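Local atomic coordinates of Ceg4 (Legionella pneumophila subsp. pneumophila, PDB entry 6AOK), a protein that dephosphorylates phosphotyrosine as a HAD-like, magnesium-binding phosphatase and, as a bacterial effector, attenuates the activation of host MAPK pathways. Residues M10-I14 with R209-P213; F36-L40 with L66-Y71; Y52-M57 with T112-Y118. All coordinates share one frame. Where two conformers were deposited one is given. Residues are numbered along the deposited sequence.

Interaction 1 of 3, residues M10-I14 with R209-P213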
HETATM    1  N   MSE A  10      16.031 -14.153 -12.058  1.00 44.80           N
HETATM    2  CA  MSE A  10      15.712 -13.797 -10.721  1.00 50.76           C
HETATM    3  C   MSE A  10      14.242 -14.101 -10.440  1.00 52.32           C
HETATM    4  O   MSE A  10      13.411 -14.081 -11.350  1.00 41.43           O
HETATM    5  CB  MSE A  10      16.100 -12.340 -10.504  1.00 58.20           C
HETATM    6  CG  MSE A  10      17.594 -12.252 -10.312  1.00 64.01           C
HETATM    7 SE   MSE A  10      18.095 -11.093  -8.900  0.66 77.57          SE
HETATM    8  CE  MSE A  10      18.123  -9.403  -9.888  1.00 75.90           C
ATOM      9  N   PRO A  11      13.947 -14.441  -9.184  1.00 30.98           N
ATOM     10  CA  PRO A  11      12.554 -14.653  -8.771  1.00 27.30           C
ATOM     11  C   PRO A  11      11.733 -13.380  -8.969  1.00 22.88           C
ATOM     12  O   PRO A  11      12.269 -12.274  -9.046  1.00 22.73           O
ATOM     13  CB  PRO A  11      12.677 -14.978  -7.276  1.00 26.49           C
ATOM     14  CG  PRO A  11      14.125 -15.273  -7.022  1.00 29.98           C
ATOM     15  CD  PRO A  11      14.877 -14.485  -8.039  1.00 31.88           C
ATOM     16  N   LYS A  12      10.413 -13.546  -9.037  1.00 22.47           N
ATOM     17  CA  LYS A  12       9.494 -12.414  -9.125  1.00 25.41           C
ATOM     18  C   LYS A  12       8.452 -12.523  -8.033  1.00 21.95           C
ATOM     19  O   LYS A  12       7.922 -13.602  -7.784  1.00 22.98           O
ATOM     20  CB  LYS A  12       8.793 -12.386 -10.469  1.00 31.17           C
ATOM     21  CG  LYS A  12       9.769 -12.140 -11.665  1.00 35.58           C
ATOM     22  CD  LYS A  12      10.255 -10.682 -11.692  1.00 36.89           C
ATOM     23  CE  LYS A  12      11.250 -10.450 -12.810  1.00 39.30           C
ATOM     24  NZ  LYS A  12      11.527  -8.982 -12.938  1.00 39.63           N
ATOM     25  N   VAL A  13       8.150 -11.409  -7.402  1.00 17.94           N
ATOM     26  CA  VAL A  13       7.114 -11.327  -6.377  1.00 16.94           C
ATOM     27  C   VAL A  13       6.156 -10.232  -6.784  1.00 15.97           C
ATOM     28  O   VAL A  13       6.574  -9.174  -7.288  1.00 19.17           O
ATOM     29  CB  VAL A  13       7.695 -11.028  -4.981  1.00 19.10           C
ATOM     30  CG1 VAL A  13       6.629 -10.993  -3.960  1.00 16.23           C
ATOM     31  CG2 VAL A  13       8.792 -12.026  -4.622  1.00 21.40           C
ATOM     32  N   ILE A  14       4.874 -10.489  -6.580  1.00 15.21           N
ATOM     33  CA  ILE A  14       3.837  -9.489  -6.786  1.00 14.33           C
ATOM     34  C   ILE A  14       3.097  -9.344  -5.474  1.00 13.65           C
ATOM     35  O   ILE A  14       2.758 -10.339  -4.849  1.00 16.66           O
ATOM     36  CB  ILE A  14       2.858  -9.876  -7.902  1.00 16.48           C
ATOM     37  CG1 ILE A  14       3.633 -10.099  -9.188  1.00 19.58           C
ATOM     38  CG2 ILE A  14       1.731  -8.739  -8.067  1.00 14.77           C
ATOM     39  CD1 ILE A  14       2.817 -10.815 -10.236  1.00 22.42           C
ATOM     40  N   ARG A 209      13.138 -10.813   1.676  1.00 27.58           N
ATOM     41  CA  ARG A 209      14.580 -10.789   1.535  1.00 31.48           C
ATOM     42  C   ARG A 209      15.187 -12.186   1.464  1.00 33.41           C
ATOM     43  O   ARG A 209      16.270 -12.358   0.893  1.00 33.50           O
ATOM     44  CB  ARG A 209      15.216 -10.016   2.682  1.00 33.89           C
ATOM     45  CG  ARG A 209      15.427  -8.597   2.349  1.00 36.98           C
ATOM     46  CD  ARG A 209      15.490  -7.751   3.565  1.00 40.26           C
ATOM     47  NE  ARG A 209      16.661  -8.034   4.356  1.00 48.34           N
ATOM     48  CZ  ARG A 209      17.054  -7.289   5.384  1.00 53.78           C
ATOM     49  NH1 ARG A 209      16.341  -6.218   5.737  1.00 53.08           N
ATOM     50  NH2 ARG A 209      18.162  -7.614   6.057  1.00 57.88           N
ATOM     51  N   GLU A 210      14.545 -13.181   2.047  1.00 32.15           N
ATOM     52  CA  GLU A 210      15.083 -14.529   1.927  1.00 36.42           C
ATOM     53  C   GLU A 210      15.145 -14.973   0.464  1.00 36.41           C
ATOM     54  O   GLU A 210      16.055 -15.725   0.089  1.00 32.82           O
ATOM     55  CB  GLU A 210      14.237 -15.490   2.764  1.00 39.76           C
ATOM     56  CG  GLU A 210      14.694 -16.918   2.784  1.00 49.58           C
ATOM     57  CD  GLU A 210      13.699 -17.840   3.503  1.00 54.11           C
ATOM     58  OE1 GLU A 210      12.667 -17.330   4.010  1.00 52.01           O
ATOM     59  OE2 GLU A 210      13.969 -19.073   3.573  1.00 57.89           O
HETATM   60  N   MSE A 211      14.234 -14.486  -0.388  1.00 34.48           N
HETATM   61  CA  MSE A 211      14.206 -14.890  -1.799  0.50 37.50           C
HETATM   62  C   MSE A 211      15.275 -14.254  -2.689  1.00 39.54           C
HETATM   63  O   MSE A 211      15.577 -14.759  -3.765  1.00 41.67           O
HETATM   64  CB  MSE A 211      12.834 -14.590  -2.386  0.50 36.13           C
HETATM   65  CG  MSE A 211      11.760 -15.459  -1.811  0.50 36.77           C
HETATM   66 SE   MSE A 211      10.027 -15.015  -2.573  0.50 35.18          SE
HETATM   67  CE  MSE A 211      10.477 -15.318  -4.443  0.50 36.60           C
ATOM     68  N   PHE A 212      15.851 -13.154  -2.244  1.00 39.29           N
ATOM     69  CA  PHE A 212      16.806 -12.475  -3.089  1.00 43.56           C
ATOM     70  C   PHE A 212      18.199 -12.489  -2.467  1.00 50.21           C
ATOM     71  O   PHE A 212      18.346 -12.252  -1.261  1.00 49.68           O
ATOM     72  CB  PHE A 212      16.317 -11.031  -3.354  1.00 39.70           C
ATOM     73  CG  PHE A 212      14.989 -10.986  -4.096  1.00 34.67           C
ATOM     74  CD1 PHE A 212      14.948 -11.126  -5.485  1.00 35.15           C
ATOM     75  CD2 PHE A 212      13.785 -10.858  -3.407  1.00 30.49           C
ATOM     76  CE1 PHE A 212      13.718 -11.107  -6.167  1.00 33.58           C
ATOM     77  CE2 PHE A 212      12.551 -10.855  -4.074  1.00 29.99           C
ATOM     78  CZ  PHE A 212      12.515 -10.964  -5.460  1.00 29.90           C
ATOM     79  N   PRO A 213      19.242 -12.799  -3.255  1.00 56.83           N
ATOM     80  CA  PRO A 213      20.632 -12.812  -2.780  1.00 61.90           C
ATOM     81  C   PRO A 213      21.106 -11.498  -2.161  1.00 63.72           C
ATOM     82  O   PRO A 213      22.334 -11.334  -2.113  1.00 67.12           O
ATOM     83  CB  PRO A 213      21.431 -13.114  -4.058  1.00 64.99           C
ATOM     84  CG  PRO A 213      20.484 -12.789  -5.208  1.00 62.53           C
ATOM     85  CD  PRO A 213      19.143 -13.165  -4.680  1.00 58.04           C
TER
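Phe212, Pro11 and Met211 provide most of the surface buried where the start of the phosphatase domain meets its C-terminal end. Phe212 follows helix 201-211, and the hydrogen bond from Phe212 N to Arg209 O (3.3 Å) keeps its backbone close to the last turn. From there the ring reaches across to residues 10-14 and presents its edge: Phe212 CE1 lies 3.4 Å from Pro11 O and 4.0 Å from Pro11 CD, while Phe212 CZ is 4.0 Å from Val13 CG2. Pro11 is held from a second direction by Met211, modelled as selenomethionine, whose methyl CE comes within 3.6 Å of Pro11 CB and 3.7 Å of Val13 CG2. The ring of Pro11 also meets the backbone of the helix end, with Pro11 CG 3.6 Å from Met211 O.

Pro11 and Val13 both point their CB atoms at 209-213, whereas the CB of Lys12 between them points away, and its NZ forms a salt bridge with Asp105. This alternation is that of an extended chain, here running into 13-17, the middle strand of the parallel sheet of the Rossmann-like HAD fold. The contact packs the end of helix 201-211 against the residues leading into the N-terminal end of that strand, away from the end that leads to the magnesium ligand Asp18. Phe212 and Met211 extend the packing to Val106 and Arg161 of the flanking strands.

No hydrogen bond crosses between the segments, and Pro11 O is buried without a polar partner in the model. The two segments are therefore held by van der Waals packing, apolar side chains against one another and the Phe212 ring edge against a carbonyl oxygen.

Interaction 2 of 3, residues F36-L40 with L66-Y71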
ATOM      1  N   PHE A  36      -8.978  15.517  10.003  1.00 13.11           N
ATOM      2  CA  PHE A  36      -7.652  15.569   9.400  1.00 11.68           C
ATOM      3  C   PHE A  36      -7.689  15.220   7.924  1.00 11.36           C
ATOM      4  O   PHE A  36      -7.196  15.974   7.098  1.00 11.45           O
ATOM      5  CB  PHE A  36      -6.658  14.660  10.124  1.00 15.40           C
ATOM      6  CG  PHE A  36      -5.325  14.633   9.428  1.00 15.90           C
ATOM      7  CD1 PHE A  36      -4.576  15.807   9.300  1.00 16.69           C
ATOM      8  CD2 PHE A  36      -4.868  13.475   8.829  1.00 18.91           C
ATOM      9  CE1 PHE A  36      -3.345  15.795   8.626  1.00 17.79           C
ATOM     10  CE2 PHE A  36      -3.620  13.441   8.143  1.00 19.76           C
ATOM     11  CZ  PHE A  36      -2.869  14.599   8.051  1.00 17.68           C
ATOM     12  N   TYR A  37      -8.298  14.097   7.561  1.00 11.33           N
ATOM     13  CA  TYR A  37      -8.382  13.758   6.145  1.00 11.04           C
ATOM     14  C   TYR A  37      -9.147  14.827   5.362  1.00 10.36           C
ATOM     15  O   TYR A  37      -8.756  15.218   4.243  1.00 10.15           O
ATOM     16  CB  TYR A  37      -9.070  12.413   5.999  1.00  9.17           C
ATOM     17  CG  TYR A  37      -9.051  11.846   4.605  1.00  8.74           C
ATOM     18  CD1 TYR A  37      -9.987  12.251   3.646  1.00  8.66           C
ATOM     19  CD2 TYR A  37      -8.097  10.904   4.255  1.00 11.00           C
ATOM     20  CE1 TYR A  37      -9.946  11.710   2.354  1.00 14.22           C
ATOM     21  CE2 TYR A  37      -8.055  10.348   2.986  1.00 12.47           C
ATOM     22  CZ  TYR A  37      -8.966  10.754   2.046  1.00 13.73           C
ATOM     23  OH  TYR A  37      -8.905  10.220   0.779  1.00 14.26           O
ATOM     24  N   GLN A  38     -10.259  15.280   5.912  1.00  9.70           N
ATOM     25  CA  GLN A  38     -11.077  16.265   5.200  1.00  9.82           C
ATOM     26  C   GLN A  38     -10.323  17.569   5.014  1.00 11.17           C
ATOM     27  O   GLN A  38     -10.550  18.288   4.023  1.00 11.33           O
ATOM     28  CB  GLN A  38     -12.390  16.503   5.967  1.00 10.18           C
ATOM     29  CG  GLN A  38     -13.296  15.225   5.898  1.00 11.74           C
ATOM     30  CD  GLN A  38     -13.993  15.101   4.558  1.00 14.12           C
ATOM     31  OE1 GLN A  38     -14.427  16.092   3.956  1.00 15.83           O
ATOM     32  NE2 GLN A  38     -14.181  13.908   4.133  1.00 14.63           N
ATOM     33  N   SER A  39      -9.430  17.907   5.952  1.00 10.66           N
ATOM     34  CA  SER A  39      -8.617  19.126   5.820  1.00 10.90           C
ATOM     35  C   SER A  39      -7.660  19.070   4.640  1.00 11.45           C
ATOM     36  O   SER A  39      -7.134  20.122   4.218  1.00 11.24           O
ATOM     37  CB  SER A  39      -7.822  19.385   7.121  1.00 12.98           C
ATOM     38  OG  SER A  39      -6.658  18.512   7.222  1.00 12.51           O
ATOM     39  N   LEU A  40      -7.401  17.876   4.096  1.00 10.31           N
ATOM     40  CA  LEU A  40      -6.526  17.781   2.933  1.00 11.64           C
ATOM     41  C   LEU A  40      -7.260  18.052   1.626  1.00 12.94           C
ATOM     42  O   LEU A  40      -6.620  18.056   0.568  1.00 13.17           O
ATOM     43  CB  LEU A  40      -5.890  16.385   2.839  1.00 11.99           C
ATOM     44  CG  LEU A  40      -5.139  15.900   4.092  1.00 12.16           C
ATOM     45  CD1 LEU A  40      -4.773  14.441   3.969  1.00  9.79           C
ATOM     46  CD2 LEU A  40      -3.850  16.724   4.228  1.00 11.83           C
ATOM     47  N   LEU A  66       0.320  20.065   6.182  1.00 17.43           N
ATOM     48  CA  LEU A  66      -0.714  19.623   7.123  1.00 16.42           C
ATOM     49  C   LEU A  66      -0.288  18.378   7.915  1.00 17.30           C
ATOM     50  O   LEU A  66      -0.574  18.269   9.122  1.00 14.48           O
ATOM     51  CB  LEU A  66      -2.009  19.366   6.349  1.00 15.20           C
ATOM     52  CG  LEU A  66      -2.644  20.675   5.834  1.00 17.48           C
ATOM     53  CD1 LEU A  66      -3.723  20.401   4.750  1.00 15.83           C
ATOM     54  CD2 LEU A  66      -3.301  21.442   6.977  1.00 19.20           C
ATOM     55  N   PHE A  67       0.375  17.418   7.260  1.00 13.96           N
ATOM     56  CA  PHE A  67       0.916  16.287   8.000  1.00 17.53           C
ATOM     57  C   PHE A  67       1.938  16.755   9.023  1.00 17.41           C
ATOM     58  O   PHE A  67       1.925  16.317  10.184  1.00 16.39           O
ATOM     59  CB  PHE A  67       1.566  15.281   7.059  1.00 14.80           C
ATOM     60  CG  PHE A  67       0.619  14.262   6.511  1.00 14.49           C
ATOM     61  CD1 PHE A  67      -0.101  14.508   5.342  1.00 15.80           C
ATOM     62  CD2 PHE A  67       0.478  13.054   7.141  1.00 12.64           C
ATOM     63  CE1 PHE A  67      -0.960  13.570   4.826  1.00 15.17           C
ATOM     64  CE2 PHE A  67      -0.399  12.097   6.644  1.00 21.26           C
ATOM     65  CZ  PHE A  67      -1.124  12.359   5.491  1.00 18.67           C
ATOM     66  N   GLU A  68       2.843  17.642   8.611  1.00 18.12           N
ATOM     67  CA  GLU A  68       3.834  18.133   9.571  1.00 21.57           C
ATOM     68  C   GLU A  68       3.182  18.956  10.692  1.00 20.92           C
ATOM     69  O   GLU A  68       3.683  18.974  11.821  1.00 22.07           O
ATOM     70  CB  GLU A  68       4.915  18.960   8.847  1.00 24.34           C
ATOM     71  CG  GLU A  68       5.814  18.124   7.942  1.00 30.01           C
ATOM     72  CD  GLU A  68       6.863  18.947   7.203  1.00 37.49           C
ATOM     73  OE1 GLU A  68       6.828  20.188   7.332  1.00 41.59           O
ATOM     74  OE2 GLU A  68       7.710  18.354   6.493  1.00 38.24           O
ATOM     75  N   ALA A  69       2.128  19.696  10.400  1.00 17.53           N
ATOM     76  CA  ALA A  69       1.443  20.449  11.460  1.00 23.07           C
ATOM     77  C   ALA A  69       0.822  19.506  12.489  1.00 23.35           C
ATOM     78  O   ALA A  69       0.835  19.779  13.701  1.00 25.66           O
ATOM     79  CB  ALA A  69       0.344  21.339  10.876  1.00 21.82           C
ATOM     80  N   LYS A  70       0.321  18.372  12.022  1.00 17.84           N
ATOM     81  CA  LYS A  70      -0.337  17.411  12.892  1.00 19.26           C
ATOM     82  C   LYS A  70       0.673  16.583  13.675  1.00 21.99           C
ATOM     83  O   LYS A  70       0.522  16.419  14.892  1.00 23.55           O
ATOM     84  CB  LYS A  70      -1.257  16.509  12.067  1.00 17.51           C
ATOM     85  CG  LYS A  70      -2.049  15.559  12.961  1.00 20.41           C
ATOM     86  CD  LYS A  70      -3.090  14.855  12.185  1.00 21.58           C
ATOM     87  CE  LYS A  70      -3.868  13.813  13.033  1.00 24.11           C
ATOM     88  NZ  LYS A  70      -4.530  14.375  14.251  1.00 22.91           N
ATOM     89  N   TYR A  71       1.713  16.081  13.016  1.00 20.02           N
ATOM     90  CA  TYR A  71       2.606  15.079  13.593  1.00 22.13           C
ATOM     91  C   TYR A  71       4.016  15.583  13.839  1.00 24.91           C
ATOM     92  O   TYR A  71       4.830  14.840  14.403  1.00 26.75           O
ATOM     93  CB  TYR A  71       2.683  13.840  12.686  1.00 19.41           C
ATOM     94  CG  TYR A  71       1.379  13.097  12.492  1.00 21.64           C
ATOM     95  CD1 TYR A  71       0.741  13.066  11.256  1.00 16.30           C
ATOM     96  CD2 TYR A  71       0.798  12.397  13.542  1.00 21.51           C
ATOM     97  CE1 TYR A  71      -0.404  12.409  11.088  1.00 18.77           C
ATOM     98  CE2 TYR A  71      -0.383  11.722  13.372  1.00 21.41           C
ATOM     99  CZ  TYR A  71      -0.979  11.725  12.141  1.00 22.16           C
ATOM    100  OH  TYR A  71      -2.164  11.053  11.932  1.00 25.28           O
TER
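Phe36 packs one face of its ring against the aliphatic chain of Lys70, whose CD stands 3.6 Å from the ring centroid and 21° off its normal, a CH-pi contact; the closest pair is Phe36 CD1 and Lys70 CD at 3.4 Å. The ammonium of Lys70 continues to a salt bridge with Asp84. The edge of the same Phe36 ring is directed at the face of Phe67 in a T-shaped pair, with centroids 4.9 Å apart and planes at 88°. Phe36 CE1 also rests 3.7 Å from Leu66 O, and Phe36 CE2 lies 4.5 Å from Tyr71 CE1, so this one ring touches Leu66, Phe67, Lys70 and Tyr71, two pairs of neighbours one turn apart on helix 60-71.

Both helices belong to the insertion between strands 13-17 and 106-111, the place where C1-type HAD phosphatases carry their cap, and the contact is consistent with packing inside such a module. Phe67 joins it to the core domain by touching Val122 and Tyr125 of helix 116-125.

At the other end of the interface Leu40 takes over. Leu40 CD2 meets Leu66 CD1 at 3.7 Å, and Leu40 CD1 lies 4.0 Å from Phe67 CE1. Leu66 CD1 also reaches the backbone at Ser39 O (3.5 Å), while the hydroxyl of Ser39 is turned back on its own helix, Ser39 OG donating to Phe36 O at 2.6 Å.

Interaction 3 of 3, residues Y52-M57 with T112-Y118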
ATOM      1  N   TYR A  52     -15.157  12.136  -0.109  1.00  9.66           N
ATOM      2  CA  TYR A  52     -13.739  11.923   0.219  1.00  9.13           C
ATOM      3  C   TYR A  52     -12.956  11.475  -0.989  1.00  9.90           C
ATOM      4  O   TYR A  52     -11.738  11.688  -1.062  1.00 11.41           O
ATOM      5  CB  TYR A  52     -13.544  10.903   1.355  1.00 10.29           C
ATOM      6  CG  TYR A  52     -13.621   9.467   0.877  1.00 11.12           C
ATOM      7  CD1 TYR A  52     -14.847   8.814   0.816  1.00 11.25           C
ATOM      8  CD2 TYR A  52     -12.485   8.801   0.430  1.00 11.36           C
ATOM      9  CE1 TYR A  52     -14.954   7.511   0.330  1.00 10.06           C
ATOM     10  CE2 TYR A  52     -12.580   7.496  -0.073  1.00  9.63           C
ATOM     11  CZ  TYR A  52     -13.811   6.860  -0.101  1.00  9.93           C
ATOM     12  OH  TYR A  52     -13.887   5.544  -0.592  1.00  9.09           O
ATOM     13  N   LYS A  53     -13.632  10.902  -1.961  1.00 10.98           N
ATOM     14  CA  LYS A  53     -12.931  10.172  -3.008  1.00 13.40           C
ATOM     15  C   LYS A  53     -12.674  11.064  -4.204  1.00 14.43           C
ATOM     16  O   LYS A  53     -11.629  10.954  -4.834  1.00 14.57           O
ATOM     17  CB  LYS A  53     -13.751   8.931  -3.393  1.00 16.02           C
ATOM     18  CG  LYS A  53     -13.212   8.064  -4.572  1.00 20.42           C
ATOM     19  CD  LYS A  53     -12.377   6.913  -4.069  1.00 21.49           C
ATOM     20  CE  LYS A  53     -11.895   6.047  -5.280  1.00 21.07           C
ATOM     21  NZ  LYS A  53     -11.322   4.890  -4.687  1.00 22.41           N
ATOM     22  N   ASN A  54     -13.593  11.969  -4.505  1.00 13.96           N
ATOM     23  CA  ASN A  54     -13.555  12.694  -5.767  1.00 16.01           C
ATOM     24  C   ASN A  54     -13.327  14.185  -5.619  1.00 16.36           C
ATOM     25  O   ASN A  54     -13.000  14.829  -6.610  1.00 17.76           O
ATOM     26  CB  ASN A  54     -14.856  12.483  -6.545  1.00 20.51           C
ATOM     27  CG  ASN A  54     -15.077  11.019  -6.868  1.00 26.76           C
ATOM     28  OD1 ASN A  54     -14.192  10.365  -7.445  1.00 25.99           O
ATOM     29  ND2 ASN A  54     -16.230  10.481  -6.449  1.00 28.45           N
ATOM     30  N   THR A  55     -13.464  14.740  -4.433  1.00 13.80           N
ATOM     31  CA  THR A  55     -13.158  16.155  -4.263  1.00 11.97           C
ATOM     32  C   THR A  55     -11.661  16.387  -4.511  1.00 10.91           C
ATOM     33  O   THR A  55     -10.831  15.648  -3.962  1.00 12.79           O
ATOM     34  CB  THR A  55     -13.534  16.603  -2.847  1.00 13.58           C
ATOM     35  OG1 THR A  55     -14.931  16.351  -2.608  1.00 12.00           O
ATOM     36  CG2 THR A  55     -13.254  18.134  -2.670  1.00 12.62           C
ATOM     37  N   PRO A  56     -11.270  17.398  -5.301  1.00 12.01           N
ATOM     38  CA  PRO A  56      -9.836  17.586  -5.572  1.00 13.38           C
ATOM     39  C   PRO A  56      -9.060  17.814  -4.282  1.00 12.84           C
ATOM     40  O   PRO A  56      -9.529  18.455  -3.332  1.00 12.30           O
ATOM     41  CB  PRO A  56      -9.806  18.809  -6.503  1.00 15.92           C
ATOM     42  CG  PRO A  56     -11.150  18.742  -7.261  1.00 17.55           C
ATOM     43  CD  PRO A  56     -12.108  18.281  -6.145  1.00 12.44           C
HETATM   44  N   MSE A  57      -7.889  17.215  -4.217  1.00 14.09           N
HETATM   45  CA  MSE A  57      -7.071  17.308  -3.013  1.00 13.78           C
HETATM   46  C   MSE A  57      -6.180  18.525  -3.091  1.00 12.37           C
HETATM   47  O   MSE A  57      -5.858  19.003  -4.184  1.00 12.33           O
HETATM   48  CB  MSE A  57      -6.220  16.034  -2.837  1.00 21.75           C
HETATM   49  CG  MSE A  57      -5.540  15.939  -1.496  1.00 34.31           C
HETATM   50 SE   MSE A  57      -5.196  14.084  -0.926  0.68 41.12          SE
HETATM   51  CE  MSE A  57      -6.951  13.501  -0.397  1.00 38.81           C
ATOM     52  N   THR A 112      -7.310  -0.335  -3.292  1.00 10.08           N
ATOM     53  CA  THR A 112      -7.822   0.479  -2.213  1.00 10.35           C
ATOM     54  C   THR A 112      -9.149   1.126  -2.607  1.00  9.71           C
ATOM     55  O   THR A 112      -9.429   1.331  -3.787  1.00 12.21           O
ATOM     56  CB  THR A 112      -6.750   1.551  -1.886  1.00  8.56           C
ATOM     57  OG1 THR A 112      -7.146   2.237  -0.734  1.00 10.43           O
ATOM     58  CG2 THR A 112      -6.578   2.561  -3.040  1.00 10.61           C
ATOM     59  N   LYS A 113      -9.936   1.494  -1.632  1.00  9.86           N
ATOM     60  CA  LYS A 113     -11.049   2.408  -1.886  1.00 10.42           C
ATOM     61  C   LYS A 113     -10.698   3.831  -1.461  1.00 12.65           C
ATOM     62  O   LYS A 113     -11.575   4.726  -1.495  1.00 12.72           O
ATOM     63  CB  LYS A 113     -12.324   1.954  -1.168  1.00 11.49           C
ATOM     64  CG  LYS A 113     -12.849   0.593  -1.643  1.00 13.62           C
ATOM     65  CD  LYS A 113     -13.840  -0.038  -0.644  1.00 16.82           C
ATOM     66  CE  LYS A 113     -13.817  -1.551  -0.973  1.00 17.81           C
ATOM     67  NZ  LYS A 113     -14.692  -2.354  -0.126  1.00 20.54           N
ATOM     68  N   ASN A 114      -9.456   4.037  -1.011  1.00 10.04           N
ATOM     69  CA  ASN A 114      -8.900   5.378  -0.800  1.00 11.17           C
ATOM     70  C   ASN A 114      -8.409   5.924  -2.142  1.00 12.01           C
ATOM     71  O   ASN A 114      -8.836   5.457  -3.216  1.00 12.53           O
ATOM     72  CB  ASN A 114      -7.774   5.340   0.238  1.00 12.30           C
ATOM     73  CG  ASN A 114      -7.614   6.644   1.013  1.00 13.69           C
ATOM     74  OD1 ASN A 114      -7.558   7.732   0.416  1.00 12.23           O
ATOM     75  ND2 ASN A 114      -7.504   6.546   2.365  1.00 11.03           N
ATOM     76  N   ARG A 115      -7.518   6.908  -2.131  1.00 11.54           N
ATOM     77  CA  ARG A 115      -7.186   7.538  -3.399  1.00 11.75           C
ATOM     78  C   ARG A 115      -5.687   7.713  -3.461  1.00 11.04           C
ATOM     79  O   ARG A 115      -5.027   7.899  -2.439  1.00  9.61           O
ATOM     80  CB  ARG A 115      -7.890   8.893  -3.568  1.00 13.55           C
ATOM     81  CG  ARG A 115      -7.661   9.825  -2.388  1.00 14.65           C
ATOM     82  CD  ARG A 115      -8.689  10.912  -2.433  1.00 18.63           C
ATOM     83  NE  ARG A 115      -8.464  11.826  -3.550  1.00 19.38           N
ATOM     84  CZ  ARG A 115      -9.194  12.912  -3.777  1.00 22.24           C
ATOM     85  NH1 ARG A 115     -10.231  13.220  -2.971  1.00 16.77           N
ATOM     86  NH2 ARG A 115      -8.892  13.698  -4.826  1.00 20.61           N
ATOM     87  N   ALA A 116      -5.149   7.612  -4.682  1.00 11.84           N
ATOM     88  CA  ALA A 116      -3.704   7.736  -4.898  1.00 10.02           C
ATOM     89  C   ALA A 116      -3.128   9.021  -4.303  1.00 10.70           C
ATOM     90  O   ALA A 116      -2.008   9.006  -3.768  1.00 12.10           O
ATOM     91  CB  ALA A 116      -3.410   7.678  -6.406  1.00 14.57           C
ATOM     92  N   GLU A 117      -3.838  10.150  -4.387  1.00 11.11           N
ATOM     93  CA  GLU A 117      -3.182  11.378  -3.900  1.00 17.21           C
ATOM     94  C   GLU A 117      -2.905  11.267  -2.408  1.00 14.78           C
ATOM     95  O   GLU A 117      -1.858  11.730  -1.917  1.00 12.92           O
ATOM     96  CB  GLU A 117      -4.000  12.646  -4.181  1.00 19.02           C
ATOM     97  CG  GLU A 117      -4.336  12.842  -5.607  1.00 20.43           C
ATOM     98  CD  GLU A 117      -5.766  12.352  -5.920  1.00 22.55           C
ATOM     99  OE1 GLU A 117      -6.150  11.184  -5.607  1.00 20.90           O
ATOM    100  OE2 GLU A 117      -6.506  13.155  -6.485  1.00 25.42           O
ATOM    101  N   TYR A 118      -3.803  10.612  -1.690  1.00 12.31           N
ATOM    102  CA  TYR A 118      -3.664  10.521  -0.243  1.00 10.97           C
ATOM    103  C   TYR A 118      -2.558   9.553   0.125  1.00 11.92           C
ATOM    104  O   TYR A 118      -1.719   9.834   0.998  1.00 12.16           O
ATOM    105  CB  TYR A 118      -4.982  10.038   0.367  1.00 13.83           C
ATOM    106  CG  TYR A 118      -4.828   9.885   1.859  1.00 14.78           C
ATOM    107  CD1 TYR A 118      -4.821   8.628   2.465  1.00 10.80           C
ATOM    108  CD2 TYR A 118      -4.671  11.025   2.659  1.00 12.33           C
ATOM    109  CE1 TYR A 118      -4.666   8.513   3.893  1.00 13.64           C
ATOM    110  CE2 TYR A 118      -4.526  10.919   4.050  1.00 12.78           C
ATOM    111  CZ  TYR A 118      -4.519   9.666   4.650  1.00 14.83           C
ATOM    112  OH  TYR A 118      -4.448   9.542   6.019  1.00 13.05           O
TER
HETATM  113  O   HOH W   1      -6.844  15.862  -6.599  1.00 22.03           O
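The guanidinium of Arg115 gathers backbone carbonyls of the loop 52-57. Its NH1 donates to Tyr52 O (2.9 Å) and to Thr55 O (2.7 Å), and Arg115 NH2 shares the latter acceptor, Thr55 O, at 2.9 Å. Glu117 of the same segment pairs with the group: Arg115 NE bonds to Glu117 OE1 at 3.2 Å and Arg115 NH2 to Glu117 OE2 at 3.0 Å, a two-pronged salt bridge. A water extends this network across the interface, 2.9 Å from Met57 N and 2.7 Å from Glu117 OE2.

A second set of bonds runs the other way, from side chains of the loop to the backbone of 112-118. Tyr52 OH donates to Lys113 O (2.6 Å), and Lys53 NZ to Asn114 O (2.9 Å) and, weakly, to Lys113 O (3.2 Å); the same amine also reaches Glu140 O.

Thr112 follows strand 106-111 and probably represents HAD motif II. Its hydroxyl forms an ST turn, Thr112 OG1 accepting from Asn114 N at 2.9 Å, and Asn114 ND2 hydrogen-bonds to the magnesium ligand Asp20. The loop, part of the insertion resembling a C1 cap, is thereby tied to backbone bordering the metal site.

Packing borders the polar centre on one side. Met57, a selenomethionine, sets CE over one face of the guanidinium, 3.7 Å from Arg115 CD; over the opposite face Lys53 O lies 3.2 Å from Arg115 NH1, at an angle too poor for a hydrogen bond. Farther along helix 116-125, Met57 SE lies 3.8 Å from Glu117 CB, and Met57 CE 4.1 Å from Tyr118 CB.

Overall arrangement
All three contacts are partly buried, but they lie in different parts of the domain. Interaction 1 lies on the far side of the chain's centre from the other two, joining the central strand to the last helix by apolar packing away from the metal. Interactions 2 and 3 both involve the insertion between the first two strands of the sheet and touch each other: Tyr37 OH makes a probable hydrogen bond to Asn114 OD1 (2.9 Å), and Tyr37 packs on Tyr118. Interaction 2 holds two insertion helices together through aromatic and aliphatic groups, whereas interaction 3, beside the magnesium site, fastens the insertion to the core domain mainly with charged and backbone hydrogen-bonding groups.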